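Local coordinates for protein putative N-acetylneuraminate lyase ([Ruminococcus] gnavus ATCC 29149, PDB 6RB7) that is of unestablished function but belongs to the dihydrodipicolinate synthetase family, whose members are built on a (beta/alpha)8 barrel, at residues A[47-52]-A[305-310]; A[53-58]-A[89-94]; A[68-73]-A[297-302]. All coordinates share one frame; numbering follows the deposited sequence. Where two conformers were deposited one is given.

Overall arrangement
After strand 41-43 the chain enters 47-52, which residues 305-310 will meet only after 252 intervening residues; contact 1 thus closes the widest loop. Nested inside it, contact 2 closes a loop of 30 residues between the entrance to helix 57-70 and the first turns of helix 89-103. Contact 3, nested too, joins the far end of helix 57-70 to that of helix 287-299, and it crosses contact 2 because their segments alternate. Contacts 1 and 2 also touch directly, through Arg307 and Gly53, whereas contacts 2 and 3 share only helix 57-70, a worked example of how distant segments tie together the loops and outer helices of a barrel.

Contact 1 of 3, residues A[47-52]-A[305-310]; sequences ACYDKE and AVREPL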
loop_
_atom_site.group_PDB
_atom_site.type_symbol
_atom_site.label_atom_id
_atom_site.label_comp_id
_atom_site.label_asym_id
_atom_site.label_seq_id
_atom_site.Cartn_x
_atom_site.Cartn_y
_atom_site.Cartn_z
ATOM N N ALA A 47 17.385 -13.043 21.120
ATOM C CA ALA A 47 17.591 -12.351 22.414
ATOM C C ALA A 47 17.525 -13.367 23.538
ATOM O O ALA A 47 16.524 -14.071 23.651
ATOM C CB ALA A 47 16.622 -11.225 22.615
ATOM N N CYS A 48 18.561 -13.422 24.373
ATOM C CA CYS A 48 18.643 -14.369 25.508
ATOM C C CYS A 48 18.579 -13.558 26.797
ATOM O O CYS A 48 19.542 -12.786 27.091
ATOM C CB CYS A 48 19.940 -15.144 25.447
ATOM S SG CYS A 48 20.109 -16.158 23.960
ATOM N N TYR A 49 17.494 -13.727 27.550
ATOM C CA TYR A 49 17.253 -12.955 28.769
ATOM C C TYR A 49 17.261 -13.862 29.994
ATOM O O TYR A 49 17.021 -15.055 29.906
ATOM C CB TYR A 49 15.925 -12.215 28.726
ATOM C CG TYR A 49 15.717 -11.325 27.520
ATOM C CD1 TYR A 49 16.420 -10.149 27.359
ATOM C CD2 TYR A 49 14.720 -11.634 26.611
ATOM C CE1 TYR A 49 16.180 -9.306 26.282
ATOM C CE2 TYR A 49 14.470 -10.799 25.526
ATOM C CZ TYR A 49 15.177 -9.622 25.392
ATOM O OH TYR A 49 14.983 -8.797 24.307
ATOM N N ASP A 50 17.592 -13.221 31.115
ATOM C CA ASP A 50 17.452 -13.864 32.440
ATOM C C ASP A 50 15.996 -13.715 32.904
ATOM O O ASP A 50 15.149 -13.182 32.183
ATOM C CB ASP A 50 18.500 -13.297 33.401
ATOM C CG ASP A 50 18.314 -11.845 33.820
ATOM O OD1 ASP A 50 17.175 -11.281 33.623
ATOM O OD2 ASP A 50 19.335 -11.244 34.276
ATOM N N LYS A 51 15.697 -14.165 34.130
ATOM C CA LYS A 51 14.303 -14.166 34.622
ATOM C C LYS A 51 13.817 -12.743 34.902
ATOM O O LYS A 51 12.602 -12.584 34.905
ATOM C CB LYS A 51 14.180 -15.031 35.883
ATOM C CG LYS A 51 14.347 -16.520 35.582
ATOM C CD LYS A 51 13.244 -17.092 34.691
ATOM C CE LYS A 51 13.683 -18.254 33.825
ATOM N NZ LYS A 51 12.549 -19.175 33.586
ATOM N N GLU A 52 14.727 -11.785 35.095
ATOM C CA GLU A 52 14.373 -10.357 35.339
ATOM C C GLU A 52 14.235 -9.612 33.998
ATOM O O GLU A 52 13.935 -8.437 34.043
ATOM C CB GLU A 52 15.436 -9.688 36.211
ATOM C CG GLU A 52 15.419 -10.196 37.654
ATOM C CD GLU A 52 16.708 -10.018 38.449
ATOM O OE1 GLU A 52 17.651 -9.365 37.960
ATOM O OE2 GLU A 52 16.768 -10.557 39.562
ATOM N N ALA A 305 12.030 -14.806 28.079
ATOM C CA ALA A 305 10.760 -14.377 27.461
ATOM C C ALA A 305 11.110 -13.542 26.229
ATOM O O ALA A 305 12.273 -13.500 25.800
ATOM C CB ALA A 305 10.011 -13.536 28.464
ATOM N N VAL A 306 10.117 -12.894 25.665
ATOM C CA VAL A 306 10.361 -11.836 24.666
ATOM C C VAL A 306 10.149 -10.490 25.353
ATOM O O VAL A 306 9.389 -10.388 26.345
ATOM C CB VAL A 306 9.462 -11.958 23.416
ATOM C CG1 VAL A 306 9.891 -13.141 22.570
ATOM C CG2 VAL A 306 7.993 -11.988 23.745
ATOM N N ARG A 307 10.832 -9.473 24.850
ATOM C CA ARG A 307 10.762 -8.137 25.495
ATOM C C ARG A 307 9.502 -7.402 25.052
ATOM O O ARG A 307 9.225 -7.297 23.848
ATOM C CB ARG A 307 12.020 -7.336 25.197
ATOM C CG ARG A 307 12.013 -5.973 25.879
ATOM C CD ARG A 307 13.387 -5.328 25.904
ATOM N NE ARG A 307 14.217 -5.996 26.903
ATOM C CZ ARG A 307 15.470 -5.619 27.137
ATOM N NH1 ARG A 307 16.016 -4.671 26.402
ATOM N NH2 ARG A 307 16.189 -6.236 28.069
ATOM N N GLU A 308 8.786 -6.832 26.023
ATOM C CA GLU A 308 7.604 -5.992 25.738
ATOM C C GLU A 308 8.054 -4.803 24.912
ATOM O O GLU A 308 9.057 -4.165 25.230
ATOM C CB GLU A 308 6.929 -5.577 27.041
ATOM C CG GLU A 308 6.219 -6.749 27.701
ATOM C CD GLU A 308 5.151 -6.433 28.734
ATOM O OE1 GLU A 308 4.431 -5.431 28.572
ATOM O OE2 GLU A 308 5.024 -7.225 29.690
ATOM N N PRO A 309 7.317 -4.386 23.859
ATOM C CA PRO A 309 5.939 -4.820 23.630
ATOM C C PRO A 309 5.615 -6.127 22.908
ATOM O O PRO A 309 4.430 -6.392 22.687
ATOM C CB PRO A 309 5.394 -3.636 22.814
ATOM C CG PRO A 309 6.612 -3.176 22.007
ATOM C CD PRO A 309 7.731 -3.268 23.017
ATOM N N LEU A 310 6.598 -6.924 22.566
ATOM C CA LEU A 310 6.269 -8.224 21.942
ATOM C C LEU A 310 5.401 -8.988 22.936
ATOM O O LEU A 310 5.718 -9.033 24.135
ATOM C CB LEU A 310 7.527 -9.004 21.620
ATOM C CG LEU A 310 8.447 -8.364 20.589
ATOM C CD1 LEU A 310 9.656 -9.260 20.396
ATOM C CD2 LEU A 310 7.703 -8.144 19.278
HETATM O O HOH W 1 12.840 -13.491 30.565
#
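Tyr49 OH is held by Glu83 OE1, which also accepts the backbone N-H of Arg307, and weakly by Gln87 NE2; the same hydroxyl oxygen rests 3.4 Å from Arg307 CB. One carboxylate oxygen therefore links the two loops. The phenol ring and the guanidinium group lie at a low tilt, 24° between their planes, with Tyr49 CE1 over one face of the guanidinium and 3.6 Å from Arg307 NH2. A bend in the arginine chain (chi3 -75°) turns the guanidinium back toward Tyr49; there NH2 binds Gly53 O, and NH1 reaches Tyr86 O. At the ring's edge, in its plane, Ala305 O approaches Tyr49 CD2 to 3.2 Å, a carbonyl that shares Lys292 NZ with Ala47 O. A water completes the join: it donates to Asp50 O at 2.8 Å and accepts from Ala305 N at 2.9 Å. With no direct hydrogen bond between 47-52 and 305-310, the polar linkage is indirect, passing through shared partners that bind groups on both loops. The guanidinium is set separately by its own carbonyl acceptors, which probably limits the freedom of the arginine against the tyrosine in this largely buried setting.

Contact 2 of 3, residues A[53-58]-A[89-94]; sequences GNISPE and VEDRKI
Ile55, Ile94 and Asp91 account for most of the surface that this contact buries, and they meet through carbon, with water at the polar end of Asp91. Ile55 CG2 meets Ile94 CG2 at 3.7 Å, the two side chains running past each other in opposite directions. Both methyls stand anti to their own backbone N, which brings one branch of each residue to the interface. Pro57 CG adds a looser touch to the same Ile94 methyl, at 4.3 Å. The other branch of Ile55 serves Asp91: its CG1 lies 3.8 Å from Asp91 CB, at an oblique crossing. Beyond this, the carboxylate turns to solvent molecules and charge. One water donates to Asp91 OD1 at 2.7 Å and accepts from Asn54 ND2 at 2.9 Å and from Ile55 N, bridging the loop to the helix, while Asp91 OD2 forms a salt bridge with Arg307 NH1. Ser56 holds the N-cap of helix 57-70, its OG bonded to Gly59 N, so the isoleucine sits just ahead of a capped helix start. Packing of the entrance to one outer helix against the first turns of the next fits the successive beta-alpha units of a (beta/alpha)8 barrel.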
loop_
_atom_site.group_PDB
_atom_site.type_symbol
_atom_site.label_atom_id
_atom_site.label_comp_id
_atom_site.label_asym_id
_atom_site.label_seq_id
_atom_site.Cartn_x
_atom_site.Cartn_y
_atom_site.Cartn_z
ATOM N N GLY A 53 14.475 -10.279 32.865
ATOM C CA GLY A 53 14.354 -9.679 31.515
ATOM C C GLY A 53 15.592 -8.926 31.077
ATOM O O GLY A 53 15.526 -8.191 30.070
ATOM N N ASN A 54 16.725 -9.048 31.758
ATOM C CA ASN A 54 17.980 -8.438 31.278
ATOM C C ASN A 54 18.690 -9.430 30.371
ATOM O O ASN A 54 18.415 -10.625 30.498
ATOM C CB ASN A 54 18.885 -7.953 32.406
ATOM C CG ASN A 54 18.278 -6.704 33.006
ATOM O OD1 ASN A 54 17.906 -6.741 34.175
ATOM N ND2 ASN A 54 18.093 -5.660 32.183
ATOM N N ILE A 55 19.647 -8.949 29.572
ATOM C CA ILE A 55 20.470 -9.850 28.732
ATOM C C ILE A 55 21.210 -10.797 29.677
ATOM O O ILE A 55 21.793 -10.327 30.696
ATOM C CB ILE A 55 21.441 -9.090 27.806
ATOM C CG1 ILE A 55 20.683 -8.275 26.744
ATOM C CG2 ILE A 55 22.408 -10.064 27.175
ATOM C CD1 ILE A 55 19.832 -9.083 25.849
ATOM N N SER A 56 21.157 -12.083 29.373
ATOM C CA SER A 56 21.855 -13.140 30.143
ATOM C C SER A 56 23.158 -13.499 29.444
ATOM O O SER A 56 23.156 -14.187 28.409
ATOM C CB SER A 56 20.964 -14.337 30.286
ATOM O OG SER A 56 21.682 -15.390 30.911
ATOM N N PRO A 57 24.329 -13.160 30.012
ATOM C CA PRO A 57 25.593 -13.639 29.442
ATOM C C PRO A 57 25.622 -15.165 29.289
ATOM O O PRO A 57 26.034 -15.677 28.232
ATOM C CB PRO A 57 26.637 -13.118 30.434
ATOM C CG PRO A 57 25.997 -11.860 30.959
ATOM C CD PRO A 57 24.533 -12.224 31.137
ATOM N N GLU A 58 25.196 -15.906 30.316
ATOM C CA GLU A 58 25.199 -17.391 30.272
ATOM C C GLU A 58 24.219 -17.887 29.195
ATOM O O GLU A 58 24.565 -18.853 28.485
ATOM C CB GLU A 58 24.848 -17.954 31.656
ATOM C CG GLU A 58 25.790 -17.416 32.736
ATOM C CD GLU A 58 25.315 -16.252 33.612
ATOM O OE1 GLU A 58 24.864 -15.147 33.092
ATOM O OE2 GLU A 58 25.410 -16.443 34.846
ATOM N N VAL A 89 22.021 0.088 23.478
ATOM C CA VAL A 89 23.410 -0.110 22.995
ATOM C C VAL A 89 24.121 -1.059 23.952
ATOM O O VAL A 89 24.784 -1.995 23.498
ATOM C CB VAL A 89 24.107 1.243 22.836
ATOM C CG1 VAL A 89 25.585 1.075 22.671
ATOM C CG2 VAL A 89 23.493 2.027 21.661
ATOM N N GLU A 90 24.012 -0.827 25.256
ATOM C CA GLU A 90 24.715 -1.693 26.253
ATOM C C GLU A 90 24.231 -3.142 26.134
ATOM O O GLU A 90 25.078 -4.031 26.119
ATOM C CB GLU A 90 24.515 -1.109 27.646
ATOM C CG GLU A 90 25.142 -1.958 28.725
ATOM C CD GLU A 90 26.650 -1.800 28.883
ATOM O OE1 GLU A 90 27.317 -1.111 28.031
ATOM O OE2 GLU A 90 27.167 -2.335 29.900
ATOM N N ASP A 91 22.920 -3.375 25.998
ATOM C CA ASP A 91 22.369 -4.738 25.817
ATOM C C ASP A 91 23.059 -5.404 24.624
ATOM O O ASP A 91 23.478 -6.572 24.696
ATOM C CB ASP A 91 20.865 -4.673 25.549
ATOM C CG ASP A 91 19.951 -4.298 26.703
ATOM O OD1 ASP A 91 20.396 -4.465 27.886
ATOM O OD2 ASP A 91 18.800 -3.826 26.414
ATOM N N ARG A 92 23.122 -4.676 23.501
ATOM C CA ARG A 92 23.634 -5.249 22.241
ATOM C C ARG A 92 25.139 -5.518 22.352
ATOM O O ARG A 92 25.629 -6.510 21.747
ATOM C CB ARG A 92 23.258 -4.342 21.078
ATOM C CG ARG A 92 21.754 -4.408 20.836
ATOM C CD ARG A 92 21.250 -3.343 19.882
ATOM N NE ARG A 92 21.644 -3.548 18.509
ATOM C CZ ARG A 92 21.142 -2.855 17.483
ATOM N NH1 ARG A 92 20.252 -1.902 17.719
ATOM N NH2 ARG A 92 21.536 -3.150 16.249
ATOM N N LYS A 93 25.875 -4.686 23.065
ATOM C CA LYS A 93 27.302 -4.950 23.315
ATOM C C LYS A 93 27.463 -6.227 24.137
ATOM O O LYS A 93 28.305 -7.064 23.771
ATOM C CB LYS A 93 27.934 -3.783 24.063
ATOM C CG LYS A 93 28.159 -2.559 23.212
ATOM C CD LYS A 93 28.838 -1.462 24.010
ATOM C CE LYS A 93 29.120 -0.222 23.202
ATOM N NZ LYS A 93 29.713 0.844 24.064
ATOM N N ILE A 94 26.662 -6.393 25.184
ATOM C CA ILE A 94 26.738 -7.598 26.044
ATOM C C ILE A 94 26.442 -8.847 25.201
ATOM O O ILE A 94 27.176 -9.841 25.291
ATOM C CB ILE A 94 25.839 -7.455 27.266
ATOM C CG1 ILE A 94 26.403 -6.330 28.165
ATOM C CG2 ILE A 94 25.736 -8.793 27.996
ATOM C CD1 ILE A 94 25.470 -5.902 29.232
HETATM O O HOH W 2 18.673 -5.941 29.330
HETATM O O HOH W 3 21.302 -5.975 29.714
#

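Contact 3 of 3, residues A[68-73]-A[297-302]; sequences VKKGVK and INEGLE
Lys70 and Glu299 bring two helix ends together without close backbones: their CA atoms are 11.5 Å apart, and each residue is followed by a glycine of positive phi, Gly71 forming a Schellman motif with two bonds back into the last turn. The gap is spanned by the two long side chains, which come from opposite directions. Lys70 NZ donates to Glu299 OE2 at 3.0 Å, a salt bridge that meets the oxygen on its syn side, 29° out of the carboxylate plane. OE1 stays farther off, 4.2 Å from Lys70 NZ, so a single oxygen carries the bond. Lys70 bends at chi2 (-65°) and then runs extended to NZ; the bend of Glu299 at chi2 (-74°) presents its OE2. The ammonium group has a second carboxylate, Glu249 OE2, and thus probably balances two negative charges at the surface. Glu299 in turn lies against Tyr66. The bridge therefore links the end of helix 57-70 with the end of helix 287-299 and, through Glu249 and the packing of Lys70 on Pro248, with the start of helix 248-259; just beyond, Lys73 leads into strand 74-77, its backbone bonded to Val41 and Thr108.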
loop_
_atom_site.group_PDB
_atom_site.type_symbol
_atom_site.label_atom_id
_atom_site.label_comp_id
_atom_site.label_asym_id
_atom_site.label_seq_id
_atom_site.Cartn_x
_atom_site.Cartn_y
_atom_site.Cartn_z
ATOM N N VAL A 68 27.131 -23.534 17.234
ATOM C CA VAL A 68 28.397 -24.230 16.875
ATOM C C VAL A 68 28.139 -25.729 16.749
ATOM O O VAL A 68 28.545 -26.332 15.729
ATOM C CB VAL A 68 29.479 -23.958 17.927
ATOM C CG1 VAL A 68 30.669 -24.866 17.714
ATOM C CG2 VAL A 68 29.881 -22.508 17.964
ATOM N N LYS A 69 27.459 -26.330 17.718
ATOM C CA LYS A 69 27.230 -27.791 17.672
ATOM C C LYS A 69 26.291 -28.192 16.528
ATOM O O LYS A 69 26.469 -29.300 15.984
ATOM C CB LYS A 69 26.856 -28.297 19.048
ATOM C CG LYS A 69 28.029 -28.140 20.030
ATOM C CD LYS A 69 29.365 -28.740 19.667
ATOM C CE LYS A 69 30.379 -28.530 20.777
ATOM N NZ LYS A 69 31.701 -29.104 20.428
ATOM N N LYS A 70 25.387 -27.316 16.082
ATOM C CA LYS A 70 24.512 -27.635 14.949
ATOM C C LYS A 70 25.229 -27.480 13.617
ATOM O O LYS A 70 24.669 -27.961 12.622
ATOM C CB LYS A 70 23.250 -26.785 14.995
ATOM C CG LYS A 70 22.325 -27.071 16.168
ATOM C CD LYS A 70 21.729 -28.452 16.128
ATOM C CE LYS A 70 20.725 -28.613 17.273
ATOM N NZ LYS A 70 20.205 -29.989 17.446
ATOM N N GLY A 71 26.406 -26.893 13.587
ATOM C CA GLY A 71 27.210 -26.849 12.352
ATOM C C GLY A 71 26.654 -25.863 11.339
ATOM O O GLY A 71 26.905 -26.054 10.123
ATOM N N VAL A 72 26.002 -24.799 11.793
ATOM C CA VAL A 72 25.602 -23.730 10.848
ATOM C C VAL A 72 26.835 -22.921 10.439
ATOM O O VAL A 72 27.906 -23.043 11.074
ATOM C CB VAL A 72 24.489 -22.841 11.446
ATOM C CG1 VAL A 72 23.226 -23.660 11.708
ATOM C CG2 VAL A 72 24.934 -22.137 12.703
ATOM N N LYS A 73 26.695 -22.133 9.371
ATOM C CA LYS A 73 27.837 -21.386 8.809
ATOM C C LYS A 73 28.210 -20.256 9.744
ATOM O O LYS A 73 29.420 -19.917 9.860
ATOM C CB LYS A 73 27.507 -20.885 7.424
ATOM C CG LYS A 73 28.652 -20.250 6.672
ATOM C CD LYS A 73 29.786 -21.253 6.408
ATOM C CE LYS A 73 30.525 -21.001 5.122
ATOM N NZ LYS A 73 31.849 -21.669 5.138
ATOM N N ILE A 297 11.815 -27.089 25.244
ATOM C CA ILE A 297 11.329 -28.493 25.111
ATOM C C ILE A 297 12.350 -29.355 24.402
ATOM O O ILE A 297 12.677 -30.456 24.898
ATOM C CB ILE A 297 9.979 -28.512 24.373
ATOM C CG1 ILE A 297 8.948 -27.772 25.199
ATOM C CG2 ILE A 297 9.579 -29.923 23.997
ATOM C CD1 ILE A 297 7.639 -27.582 24.501
ATOM N N ASN A 298 12.831 -28.920 23.225
ATOM C CA ASN A 298 13.600 -29.826 22.345
ATOM C C ASN A 298 15.083 -29.810 22.727
ATOM O O ASN A 298 15.793 -30.818 22.410
ATOM C CB ASN A 298 13.419 -29.475 20.871
ATOM C CG ASN A 298 12.106 -29.929 20.297
ATOM O OD1 ASN A 298 11.405 -30.746 20.914
ATOM N ND2 ASN A 298 11.798 -29.453 19.098
ATOM N N GLU A 299 15.579 -28.756 23.374
ATOM C CA GLU A 299 17.036 -28.601 23.618
ATOM C C GLU A 299 17.366 -28.337 25.074
ATOM O O GLU A 299 18.591 -28.279 25.368
ATOM C CB GLU A 299 17.640 -27.519 22.715
ATOM C CG GLU A 299 17.464 -27.830 21.262
ATOM C CD GLU A 299 18.352 -28.940 20.715
ATOM O OE1 GLU A 299 19.256 -29.441 21.480
ATOM O OE2 GLU A 299 18.165 -29.269 19.551
ATOM N N GLY A 300 16.380 -28.086 25.934
ATOM C CA GLY A 300 16.627 -27.683 27.320
ATOM C C GLY A 300 17.320 -26.336 27.415
ATOM O O GLY A 300 17.973 -26.047 28.434
ATOM N N LEU A 301 17.203 -25.489 26.392
ATOM C CA LEU A 301 17.809 -24.145 26.451
ATOM C C LEU A 301 16.834 -23.199 27.145
ATOM O O LEU A 301 15.627 -23.263 26.878
ATOM C CB LEU A 301 18.085 -23.659 25.030
ATOM C CG LEU A 301 19.264 -24.294 24.307
ATOM C CD1 LEU A 301 19.256 -23.875 22.834
ATOM C CD2 LEU A 301 20.588 -23.885 24.957
ATOM N N GLU A 302 17.361 -22.307 27.974
ATOM C CA GLU A 302 16.589 -21.286 28.717
ATOM C C GLU A 302 16.950 -19.920 28.142
ATOM O O GLU A 302 18.052 -19.422 28.462
ATOM C CB GLU A 302 16.920 -21.352 30.205
ATOM C CG GLU A 302 16.426 -22.623 30.851
ATOM C CD GLU A 302 14.969 -22.616 31.265
ATOM O OE1 GLU A 302 14.545 -23.590 31.930
ATOM O OE2 GLU A 302 14.241 -21.679 30.914
#